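Local structure of Non-atp dependent l-selective hydantoinase (Arthrobacter aurescens, 1GKR) at residues I63-E76 with L107-V119. The protein hydrolyses the ring of hydantoins, preferring aryl- to alkyl-substituted ones, as a homotetrameric zinc-dependent cyclic amidase whose stereoselectivity depends on the substrate. Numbering follows the deposited sequence.
Sequences IIDMDLKNRYGRFE and LEKKKQAGQRLKV
Arg116, at the end of helix 103-116, grips the Asp65 carboxylate end-on in this amidohydrolase TIM barrel, tying the helix to the loop between zinc-binding strand 51-62 and helix 75-85. Arg116 NH2 reaches Asp65 OD2 at 2.8 Å and Arg116 NH1 reaches Asp65 OD1 at 3.1 Å. The carboxylate and guanidinium planes are turned 35° from each other. Arginine fits here because Arg116 NH1 also donates to Glu76 OE2 (2.7 Å), which lies in the guanidinium plane. The Asp65 carboxylate fixes its own loop: OD1 accepts from Phe75 N and OD2 from Met66 N, well out of its plane and from opposite sides, pinning its rotation. Lys69 NZ, 3.4 Å from Arg116 NH2, joins the network, where the carboxylates probably offset the like charges.

Beside this network the contact is apolar packing. Phe75 is a knob in the hole formed by Lys109, Gln112, Ala113 and Arg116; the small Ala113 lets the ring approach closely. Ala113 CB lies over one face (CH-pi) and Asp65 CB over the centre of the other. Leu117 CD2 packs on Phe75 CB (3.7 Å). Met66, bent at chi2 (-50°) and chi3 (-93°), turns its flexible thioether toward the helix, bringing CE to 3.7 Å from Lys109 CA.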
loop_
_atom_site.group_PDB
_atom_site.type_symbol
_atom_site.label_atom_id
_atom_site.label_comp_id
_atom_site.label_asym_id
_atom_site.label_seq_id
_atom_site.Cartn_x
_atom_site.Cartn_y
_atom_site.Cartn_z
ATOM N N ILE A 63 11.561 -26.198 28.239
ATOM C CA ILE A 63 12.362 -27.031 29.114
ATOM C C ILE A 63 11.785 -28.435 28.941
ATOM O O ILE A 63 12.496 -29.422 29.079
ATOM C CB ILE A 63 12.259 -26.585 30.580
ATOM C CG1 ILE A 63 13.002 -25.261 30.763
ATOM C CG2 ILE A 63 12.840 -27.664 31.496
ATOM C CD1 ILE A 63 12.858 -24.659 32.143
ATOM N N ILE A 64 10.495 -28.491 28.606
ATOM C CA ILE A 64 9.757 -29.731 28.353
ATOM C C ILE A 64 9.429 -30.504 29.614
ATOM O O ILE A 64 8.268 -30.547 30.022
ATOM C CB ILE A 64 10.524 -30.681 27.426
ATOM C CG1 ILE A 64 11.012 -29.940 26.176
ATOM C CG2 ILE A 64 9.614 -31.854 27.055
ATOM C CD1 ILE A 64 9.980 -29.816 25.083
ATOM N N ASP A 65 10.456 -31.128 30.201
ATOM C CA ASP A 65 10.352 -31.906 31.437
ATOM C C ASP A 65 9.279 -32.994 31.361
ATOM O O ASP A 65 9.081 -33.620 30.317
ATOM C CB ASP A 65 10.054 -30.968 32.616
ATOM C CG ASP A 65 10.518 -31.526 33.970
ATOM O OD1 ASP A 65 11.737 -31.469 34.258
ATOM O OD2 ASP A 65 9.663 -32.010 34.749
ATOM N N MET A 66 8.592 -33.215 32.479
ATOM C CA MET A 66 7.544 -34.226 32.576
ATOM C C MET A 66 8.056 -35.619 32.206
ATOM O O MET A 66 9.213 -35.940 32.484
ATOM C CB MET A 66 6.353 -33.827 31.710
ATOM C CG MET A 66 5.831 -32.439 32.051
ATOM S SD MET A 66 5.528 -32.200 33.835
ATOM C CE MET A 66 3.773 -32.643 33.925
ATOM N N ASP A 67 7.223 -36.441 31.580
ATOM C CA ASP A 67 7.641 -37.802 31.233
ATOM C C ASP A 67 8.878 -37.898 30.351
ATOM O O ASP A 67 9.471 -38.967 30.209
ATOM C CB ASP A 67 6.490 -38.578 30.573
ATOM C CG ASP A 67 5.346 -38.865 31.534
ATOM O OD1 ASP A 67 5.470 -38.535 32.742
ATOM O OD2 ASP A 67 4.321 -39.420 31.078
ATOM N N LEU A 68 9.282 -36.783 29.768
ATOM C CA LEU A 68 10.446 -36.785 28.900
ATOM C C LEU A 68 11.618 -36.054 29.532
ATOM O O LEU A 68 12.584 -35.719 28.848
ATOM C CB LEU A 68 10.090 -36.106 27.575
ATOM C CG LEU A 68 8.852 -36.635 26.849
ATOM C CD1 LEU A 68 8.595 -35.781 25.616
ATOM C CD2 LEU A 68 9.056 -38.108 26.474
ATOM N N LYS A 69 11.548 -35.817 30.832
ATOM C CA LYS A 69 12.607 -35.068 31.473
ATOM C C LYS A 69 14.025 -35.606 31.288
ATOM O O LYS A 69 14.967 -34.826 31.207
ATOM C CB LYS A 69 12.296 -34.861 32.956
ATOM C CG LYS A 69 12.507 -36.057 33.842
ATOM C CD LYS A 69 11.884 -35.812 35.221
ATOM C CE LYS A 69 10.365 -35.906 35.154
ATOM N NZ LYS A 69 9.709 -35.598 36.456
ATOM N N ASN A 70 14.208 -36.915 31.190
ATOM C CA ASN A 70 15.568 -37.412 31.026
ATOM C C ASN A 70 16.077 -37.348 29.600
ATOM O O ASN A 70 17.215 -37.714 29.327
ATOM C CB ASN A 70 15.681 -38.839 31.547
ATOM C CG ASN A 70 15.539 -38.907 33.043
ATOM O OD1 ASN A 70 16.283 -38.241 33.778
ATOM N ND2 ASN A 70 14.576 -39.701 33.514
ATOM N N ARG A 71 15.250 -36.852 28.694
ATOM C CA ARG A 71 15.647 -36.781 27.305
ATOM C C ARG A 71 15.801 -35.355 26.749
ATOM O O ARG A 71 16.667 -35.104 25.901
ATOM C CB ARG A 71 14.631 -37.570 26.480
ATOM C CG ARG A 71 14.983 -37.775 25.011
ATOM C CD ARG A 71 14.245 -38.997 24.430
ATOM N NE ARG A 71 14.364 -40.159 25.315
ATOM C CZ ARG A 71 13.461 -40.509 26.232
ATOM N NH1 ARG A 71 12.346 -39.800 26.395
ATOM N NH2 ARG A 71 13.686 -41.556 27.014
ATOM N N TYR A 72 14.977 -34.425 27.235
ATOM C CA TYR A 72 15.000 -33.046 26.748
ATOM C C TYR A 72 15.471 -31.986 27.741
ATOM O O TYR A 72 16.376 -31.219 27.434
ATOM C CB TYR A 72 13.612 -32.689 26.233
ATOM C CG TYR A 72 13.176 -33.588 25.114
ATOM C CD1 TYR A 72 13.654 -33.393 23.825
ATOM C CD2 TYR A 72 12.337 -34.674 25.349
ATOM C CE1 TYR A 72 13.312 -34.259 22.790
ATOM C CE2 TYR A 72 11.987 -35.548 24.321
ATOM C CZ TYR A 72 12.481 -35.333 23.041
ATOM O OH TYR A 72 12.147 -36.178 22.001
ATOM N N GLY A 73 14.852 -31.934 28.918
ATOM C CA GLY A 73 15.245 -30.961 29.926
ATOM C C GLY A 73 14.574 -31.173 31.274
ATOM O O GLY A 73 13.464 -31.719 31.353
ATOM N N ARG A 74 15.247 -30.745 32.340
ATOM C CA ARG A 74 14.721 -30.873 33.703
ATOM C C ARG A 74 14.523 -29.472 34.297
ATOM O O ARG A 74 15.391 -28.607 34.155
ATOM C CB ARG A 74 15.713 -31.629 34.600
ATOM C CG ARG A 74 16.351 -32.875 33.995
ATOM C CD ARG A 74 15.452 -34.095 34.135
ATOM N NE ARG A 74 15.207 -34.415 35.536
ATOM C CZ ARG A 74 16.150 -34.810 36.380
ATOM N NH1 ARG A 74 17.401 -34.939 35.957
ATOM N NH2 ARG A 74 15.840 -35.058 37.644
ATOM N N PHE A 75 13.401 -29.246 34.973
ATOM C CA PHE A 75 13.172 -27.943 35.571
ATOM C C PHE A 75 14.326 -27.481 36.462
ATOM O O PHE A 75 14.767 -26.338 36.338
ATOM C CB PHE A 75 11.878 -27.927 36.390
ATOM C CG PHE A 75 10.626 -28.012 35.561
ATOM C CD1 PHE A 75 10.515 -27.316 34.360
ATOM C CD2 PHE A 75 9.538 -28.759 35.999
ATOM C CE1 PHE A 75 9.337 -27.364 33.612
ATOM C CE2 PHE A 75 8.356 -28.813 35.260
ATOM C CZ PHE A 75 8.253 -28.118 34.067
ATOM N N GLU A 76 14.824 -28.351 37.346
ATOM C CA GLU A 76 15.912 -27.965 38.253
ATOM C C GLU A 76 17.250 -27.774 37.583
ATOM O O GLU A 76 18.154 -27.195 38.182
ATOM C CB GLU A 76 16.132 -28.967 39.390
ATOM C CG GLU A 76 15.063 -29.992 39.594
ATOM C CD GLU A 76 15.103 -31.066 38.544
ATOM O OE1 GLU A 76 16.214 -31.577 38.279
ATOM O OE2 GLU A 76 14.023 -31.395 37.995
ATOM N N LEU A 107 -2.655 -28.545 35.562
ATOM C CA LEU A 107 -2.525 -28.520 37.019
ATOM C C LEU A 107 -1.330 -29.337 37.500
ATOM O O LEU A 107 -0.665 -28.973 38.476
ATOM C CB LEU A 107 -3.786 -29.065 37.691
ATOM C CG LEU A 107 -4.899 -28.114 38.125
ATOM C CD1 LEU A 107 -4.463 -26.673 38.012
ATOM C CD2 LEU A 107 -6.098 -28.367 37.267
ATOM N N GLU A 108 -1.064 -30.443 36.814
ATOM C CA GLU A 108 0.044 -31.296 37.190
ATOM C C GLU A 108 1.376 -30.623 36.887
ATOM O O GLU A 108 2.285 -30.651 37.718
ATOM C CB GLU A 108 -0.048 -32.645 36.465
ATOM C CG GLU A 108 0.924 -33.713 36.973
ATOM C CD GLU A 108 0.862 -33.917 38.493
ATOM O OE1 GLU A 108 -0.258 -33.868 39.063
ATOM O OE2 GLU A 108 1.930 -34.138 39.115
ATOM N N LYS A 109 1.486 -30.005 35.708
ATOM C CA LYS A 109 2.726 -29.331 35.327
ATOM C C LYS A 109 3.003 -28.168 36.277
ATOM O O LYS A 109 4.145 -27.914 36.641
ATOM C CB LYS A 109 2.660 -28.824 33.881
ATOM C CG LYS A 109 3.994 -28.272 33.395
ATOM C CD LYS A 109 3.923 -27.586 32.030
ATOM C CE LYS A 109 4.141 -28.555 30.902
ATOM N NZ LYS A 109 4.795 -27.885 29.747
ATOM N N LYS A 110 1.951 -27.476 36.693
ATOM C CA LYS A 110 2.096 -26.349 37.599
ATOM C C LYS A 110 2.651 -26.788 38.948
ATOM O O LYS A 110 3.503 -26.116 39.543
ATOM C CB LYS A 110 0.743 -25.688 37.790
ATOM C CG LYS A 110 0.680 -24.650 38.882
ATOM C CD LYS A 110 -0.686 -24.016 38.827
ATOM C CE LYS A 110 -1.065 -23.318 40.109
ATOM N NZ LYS A 110 -2.486 -22.873 39.983
ATOM N N LYS A 111 2.151 -27.923 39.421
ATOM C CA LYS A 111 2.567 -28.488 40.691
ATOM C C LYS A 111 4.043 -28.837 40.612
ATOM O O LYS A 111 4.838 -28.429 41.455
ATOM C CB LYS A 111 1.735 -29.731 40.967
ATOM C CG LYS A 111 1.951 -30.395 42.308
ATOM C CD LYS A 111 0.978 -31.565 42.414
ATOM C CE LYS A 111 1.456 -32.650 43.372
ATOM N NZ LYS A 111 0.610 -33.878 43.225
ATOM N N GLN A 112 4.402 -29.583 39.581
ATOM C CA GLN A 112 5.781 -29.991 39.363
ATOM C C GLN A 112 6.723 -28.803 39.211
ATOM O O GLN A 112 7.713 -28.682 39.938
ATOM C CB GLN A 112 5.856 -30.844 38.106
ATOM C CG GLN A 112 5.115 -32.145 38.223
ATOM C CD GLN A 112 6.014 -33.239 38.706
ATOM O OE1 GLN A 112 6.689 -33.102 39.733
ATOM N NE2 GLN A 112 6.047 -34.343 37.962
ATOM N N ALA A 113 6.412 -27.944 38.242
ATOM C CA ALA A 113 7.205 -26.753 37.959
ATOM C C ALA A 113 7.457 -25.955 39.232
ATOM O O ALA A 113 8.565 -25.470 39.464
ATOM C CB ALA A 113 6.485 -25.886 36.947
ATOM N N GLY A 114 6.419 -25.819 40.051
ATOM C CA GLY A 114 6.556 -25.076 41.287
ATOM C C GLY A 114 7.495 -25.708 42.303
ATOM O O GLY A 114 8.071 -25.019 43.146
ATOM N N GLN A 115 7.657 -27.019 42.226
ATOM C CA GLN A 115 8.519 -27.716 43.160
ATOM C C GLN A 115 9.960 -27.803 42.709
ATOM O O GLN A 115 10.858 -27.971 43.534
ATOM C CB GLN A 115 8.017 -29.134 43.386
ATOM C CG GLN A 115 6.657 -29.240 44.027
ATOM C CD GLN A 115 6.127 -30.669 43.994
ATOM O OE1 GLN A 115 5.025 -30.949 44.480
ATOM N NE2 GLN A 115 6.911 -31.582 43.409
ATOM N N ARG A 116 10.206 -27.683 41.413
ATOM C CA ARG A 116 11.575 -27.823 40.959
ATOM C C ARG A 116 12.253 -26.653 40.260
ATOM O O ARG A 116 13.484 -26.627 40.162
ATOM C CB ARG A 116 11.678 -29.082 40.105
ATOM C CG ARG A 116 11.437 -30.349 40.913
ATOM C CD ARG A 116 11.579 -31.588 40.069
ATOM N NE ARG A 116 10.363 -31.881 39.328
ATOM C CZ ARG A 116 10.330 -32.121 38.023
ATOM N NH1 ARG A 116 11.457 -32.094 37.317
ATOM N NH2 ARG A 116 9.171 -32.403 37.427
ATOM N N LEU A 117 11.472 -25.686 39.783
ATOM C CA LEU A 117 12.038 -24.527 39.096
ATOM C C LEU A 117 12.792 -23.608 40.046
ATOM O O LEU A 117 12.456 -23.506 41.227
ATOM C CB LEU A 117 10.934 -23.748 38.393
ATOM C CG LEU A 117 10.543 -24.370 37.061
ATOM C CD1 LEU A 117 9.281 -23.702 36.531
ATOM C CD2 LEU A 117 11.719 -24.225 36.094
ATOM N N LYS A 118 13.819 -22.942 39.530
ATOM C CA LYS A 118 14.612 -22.039 40.352
ATOM C C LYS A 118 14.378 -20.555 40.026
ATOM O O LYS A 118 14.827 -19.679 40.758
ATOM C CB LYS A 118 16.097 -22.397 40.243
ATOM C CG LYS A 118 16.485 -23.742 40.868
ATOM C CD LYS A 118 17.996 -23.779 41.100
ATOM C CE LYS A 118 18.443 -24.960 41.949
ATOM N NZ LYS A 118 18.483 -26.216 41.151
ATOM N N VAL A 119 13.694 -20.271 38.924
ATOM C CA VAL A 119 13.358 -18.890 38.581
ATOM C C VAL A 119 11.827 -18.878 38.497
ATOM O O VAL A 119 11.205 -19.934 38.508
ATOM C CB VAL A 119 14.002 -18.451 37.252
ATOM C CG1 VAL A 119 15.523 -18.463 37.394
ATOM C CG2 VAL A 119 13.565 -19.359 36.128
#